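Local coordinates for protein pof8 (Schizosaccharomyces pombe, PDB 6TZN), which binds the telomerase RNA ter1 and promotes its assembly with the catalytic subunit trt1, this chain being its C-terminal xRRM domain, at residues N11-I16 and E110-Y115. Sequence-based numbering, arbitrary orientation.
Sequences NLLTRI and EEEKNY
Leu13 lays its two methyl groups over one face of the Tyr115 ring, the tightly packed part of this contact. Leu13 CD1 sits 3.9 Å from the Tyr115 ring centroid and 28° off the normal, a CH-pi contact, while Leu13 CD2 lies 3.7 Å from Tyr115 CE1 nearer the rim; Asp51 takes the phenol OH in a hydrogen bond. Beside this apolar patch, Glu112 runs out extended, CG anti to the backbone N, and its OE2 accepts the backbone N-H of Asn11 at 2.8 Å and 167°, nearly along the C-O axis. Water carries further links: one joins Glu112 OE1 to Asn11 OD1, and two others relay OE2 to the backbone N of Leu12 and Leu13. An alanine in place of Glu112 would probably leave the Asn11 N-H without its mate and take from the three waters the carboxylate that binds them. Looser, between two partly exposed residues, is the salt bridge of Arg15 with Glu111: guanidinium and carboxylate are nearly coplanar, but the exact placing of their tips is doubtful. Residues 110-115 thus cross 13-16 at 103° on the xRRM sheet face, tied largely through main-chain N-H groups, a link that depends little on the side chains there.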
ATOM      1  N   ASN A  11     -11.910  -5.240   6.689  1.00 21.08           N
ATOM      2  CA  ASN A  11     -11.636  -4.130   5.779  1.00 20.74           C
ATOM      3  C   ASN A  11     -10.426  -3.295   6.196  1.00 19.42           C
ATOM      4  O   ASN A  11     -10.353  -2.102   5.899  1.00 19.72           O
ATOM      5  CB  ASN A  11     -12.883  -3.281   5.525  1.00 22.91           C
ATOM      6  CG  ASN A  11     -14.028  -4.114   5.005  1.00 26.18           C
ATOM      7  OD1 ASN A  11     -13.840  -4.956   4.124  1.00 28.34           O
ATOM      8  ND2 ASN A  11     -15.216  -3.908   5.557  1.00 30.11           N
ATOM      9  N   LEU A  12      -9.431  -3.927   6.825  1.00 18.33           N
ATOM     10  CA  LEU A  12      -8.207  -3.248   7.227  1.00 18.35           C
ATOM     11  C   LEU A  12      -7.068  -3.411   6.231  1.00 17.47           C
ATOM     12  O   LEU A  12      -6.080  -2.678   6.333  1.00 17.86           O
ATOM     13  CB  LEU A  12      -7.714  -3.791   8.575  1.00 19.16           C
ATOM     14  CG  LEU A  12      -8.546  -3.534   9.837  1.00 19.47           C
ATOM     15  CD1 LEU A  12      -7.868  -4.192  11.042  1.00 21.56           C
ATOM     16  CD2 LEU A  12      -8.714  -2.048  10.071  1.00 22.26           C
ATOM     17  N   LEU A  13      -7.168  -4.346   5.289  1.00 17.59           N
ATOM     18  CA  LEU A  13      -6.009  -4.823   4.537  1.00 16.68           C
ATOM     19  C   LEU A  13      -6.053  -4.327   3.100  1.00 16.71           C
ATOM     20  O   LEU A  13      -7.062  -4.505   2.411  1.00 18.85           O
ATOM     21  CB  LEU A  13      -5.979  -6.352   4.516  1.00 18.05           C
ATOM     22  CG  LEU A  13      -6.103  -7.088   5.845  1.00 18.83           C
ATOM     23  CD1 LEU A  13      -6.157  -8.588   5.587  1.00 20.61           C
ATOM     24  CD2 LEU A  13      -4.938  -6.733   6.768  1.00 21.62           C
ATOM     25  N   THR A  14      -4.952  -3.737   2.636  1.00 16.21           N
ATOM     26  CA  THR A  14      -4.810  -3.364   1.233  1.00 16.29           C
ATOM     27  C   THR A  14      -3.561  -4.010   0.656  1.00 16.52           C
ATOM     28  O   THR A  14      -2.481  -3.931   1.249  1.00 18.04           O
ATOM     29  CB  THR A  14      -4.727  -1.844   1.021  1.00 17.56           C
ATOM     30  OG1 THR A  14      -3.531  -1.325   1.619  1.00 17.32           O
ATOM     31  CG2 THR A  14      -5.958  -1.149   1.592  1.00 18.58           C
ATOM     32  N   ARG A  15      -3.704  -4.635  -0.502  1.00 16.88           N
ATOM     33  CA  ARG A  15      -2.551  -5.099  -1.251  1.00 17.42           C
ATOM     34  C   ARG A  15      -2.063  -3.954  -2.122  1.00 16.81           C
ATOM     35  O   ARG A  15      -2.861  -3.311  -2.812  1.00 19.29           O
ATOM     36  CB  ARG A  15      -2.934  -6.282  -2.133  1.00 20.99           C
ATOM     37  CG  ARG A  15      -1.827  -6.691  -3.092  1.00 26.34           C
ATOM     38  CD  ARG A  15      -2.196  -7.937  -3.862  1.00 32.78           C
ATOM     39  NE  ARG A  15      -1.952  -9.129  -3.061  1.00 41.32           N
ATOM     40  CZ  ARG A  15      -2.907  -9.864  -2.507  1.00 42.83           C
ATOM     41  NH1 ARG A  15      -4.182  -9.534  -2.669  1.00 43.68           N
ATOM     42  NH2 ARG A  15      -2.585 -10.932  -1.793  1.00 46.92           N
ATOM     43  N   ILE A  16      -0.766  -3.674  -2.064  1.00 16.53           N
ATOM     44  CA  ILE A  16      -0.124  -2.711  -2.949  1.00 16.39           C
ATOM     45  C   ILE A  16       0.646  -3.498  -3.993  1.00 16.57           C
ATOM     46  O   ILE A  16       1.442  -4.377  -3.644  1.00 18.79           O
ATOM     47  CB  ILE A  16       0.828  -1.782  -2.174  1.00 17.58           C
ATOM     48  CG1 ILE A  16       0.153  -1.205  -0.925  1.00 20.39           C
ATOM     49  CG2 ILE A  16       1.367  -0.692  -3.099  1.00 20.12           C
ATOM     50  CD1 ILE A  16      -1.041  -0.341  -1.224  1.00 20.11           C
ATOM     51  N   GLU A 110     -12.266 -14.775   1.328  1.00 30.81           N
ATOM     52  CA  GLU A 110     -11.452 -15.834   1.914  1.00 32.56           C
ATOM     53  C   GLU A 110      -9.998 -15.419   2.075  1.00 31.98           C
ATOM     54  O   GLU A 110      -9.334 -15.861   3.019  1.00 32.66           O
ATOM     55  CB  GLU A 110     -11.565 -17.114   1.085  1.00 38.64           C
ATOM     56  CG  GLU A 110     -12.869 -17.867   1.294  1.00 44.99           C
ATOM     57  CD  GLU A 110     -13.101 -18.246   2.746  1.00 50.68           C
ATOM     58  OE1 GLU A 110     -14.234 -18.049   3.237  1.00 54.21           O
ATOM     59  OE2 GLU A 110     -12.156 -18.746   3.393  1.00 50.17           O
ATOM     60  N   GLU A 111      -9.481 -14.577   1.174  1.00 29.44           N
ATOM     61  CA  GLU A 111      -8.096 -14.138   1.313  1.00 28.74           C
ATOM     62  C   GLU A 111      -7.909 -13.318   2.581  1.00 28.95           C
ATOM     63  O   GLU A 111      -6.884 -13.441   3.263  1.00 28.22           O
ATOM     64  CB  GLU A 111      -7.641 -13.351   0.085  1.00 29.04           C
ATOM     65  CG  GLU A 111      -6.186 -12.939   0.183  1.00 51.32           C
ATOM     66  CD  GLU A 111      -5.744 -12.044  -0.948  1.00121.85           C
ATOM     67  OE1 GLU A 111      -6.603 -11.584  -1.730  1.00 57.74           O
ATOM     68  OE2 GLU A 111      -4.528 -11.797  -1.048  1.00112.93           O
ATOM     69  N   GLU A 112      -8.891 -12.475   2.915  1.00 25.98           N
ATOM     70  CA  GLU A 112      -8.840 -11.732   4.167  1.00 24.44           C
ATOM     71  C   GLU A 112      -8.922 -12.671   5.367  1.00 24.91           C
ATOM     72  O   GLU A 112      -8.173 -12.516   6.339  1.00 23.34           O
ATOM     73  CB  GLU A 112      -9.973 -10.703   4.200  1.00 23.53           C
ATOM     74  CG  GLU A 112     -10.051  -9.905   5.489  1.00 23.08           C
ATOM     75  CD  GLU A 112     -11.211  -8.920   5.504  1.00 24.32           C
ATOM     76  OE1 GLU A 112     -12.300  -9.268   4.999  1.00 26.24           O
ATOM     77  OE2 GLU A 112     -11.027  -7.794   6.017  1.00 23.86           O
ATOM     78  N   LYS A 113      -9.828 -13.650   5.320  1.00 25.36           N
ATOM     79  CA  LYS A 113      -9.902 -14.614   6.411  1.00 26.48           C
ATOM     80  C   LYS A 113      -8.576 -15.339   6.588  1.00 29.15           C
ATOM     81  O   LYS A 113      -8.114 -15.544   7.717  1.00 29.60           O
ATOM     82  CB  LYS A 113     -11.035 -15.611   6.159  1.00 28.18           C
ATOM     83  CG  LYS A 113     -12.425 -14.998   6.253  1.00 31.34           C
ATOM     84  CD  LYS A 113     -13.497 -16.012   5.864  1.00 40.71           C
ATOM     85  N   ASN A 114      -7.935 -15.714   5.476  1.00 27.03           N
ATOM     86  CA  ASN A 114      -6.689 -16.463   5.559  1.00 30.18           C
ATOM     87  C   ASN A 114      -5.539 -15.610   6.077  1.00 28.72           C
ATOM     88  O   ASN A 114      -4.644 -16.136   6.749  1.00 30.09           O
ATOM     89  CB  ASN A 114      -6.341 -17.080   4.208  1.00 37.44           C
ATOM     90  CG  ASN A 114      -5.552 -18.365   4.347  1.00 47.80           C
ATOM     91  OD1 ASN A 114      -6.064 -19.369   4.842  1.00 54.45           O
ATOM     92  ND2 ASN A 114      -4.298 -18.343   3.910  1.00 51.00           N
ATOM     93  N   TYR A 115      -5.530 -14.307   5.772  1.00 26.31           N
ATOM     94  CA  TYR A 115      -4.509 -13.430   6.341  1.00 24.90           C
ATOM     95  C   TYR A 115      -4.525 -13.504   7.859  1.00 24.60           C
ATOM     96  O   TYR A 115      -3.482 -13.687   8.501  1.00 24.16           O
ATOM     97  CB  TYR A 115      -4.731 -11.985   5.883  1.00 22.07           C
ATOM     98  CG  TYR A 115      -3.766 -10.979   6.494  1.00 20.31           C
ATOM     99  CD1 TYR A 115      -3.989 -10.441   7.762  1.00 19.81           C
ATOM    100  CD2 TYR A 115      -2.642 -10.559   5.793  1.00 21.42           C
ATOM    101  CE1 TYR A 115      -3.109  -9.535   8.317  1.00 18.39           C
ATOM    102  CE2 TYR A 115      -1.762  -9.642   6.335  1.00 21.64           C
ATOM    103  CZ  TYR A 115      -2.000  -9.128   7.596  1.00 20.40           C
ATOM    104  OH  TYR A 115      -1.131  -8.204   8.142  1.00 22.61           O
TER
HETATM  105  O   HOH W   1     -14.192  -7.680   4.260  1.00 37.36           O
HETATM  106  O   HOH W   2      -9.148  -6.957   7.839  1.00 20.17           O
HETATM  107  O   HOH W   3      -9.383  -6.051   4.521  1.00 21.84           O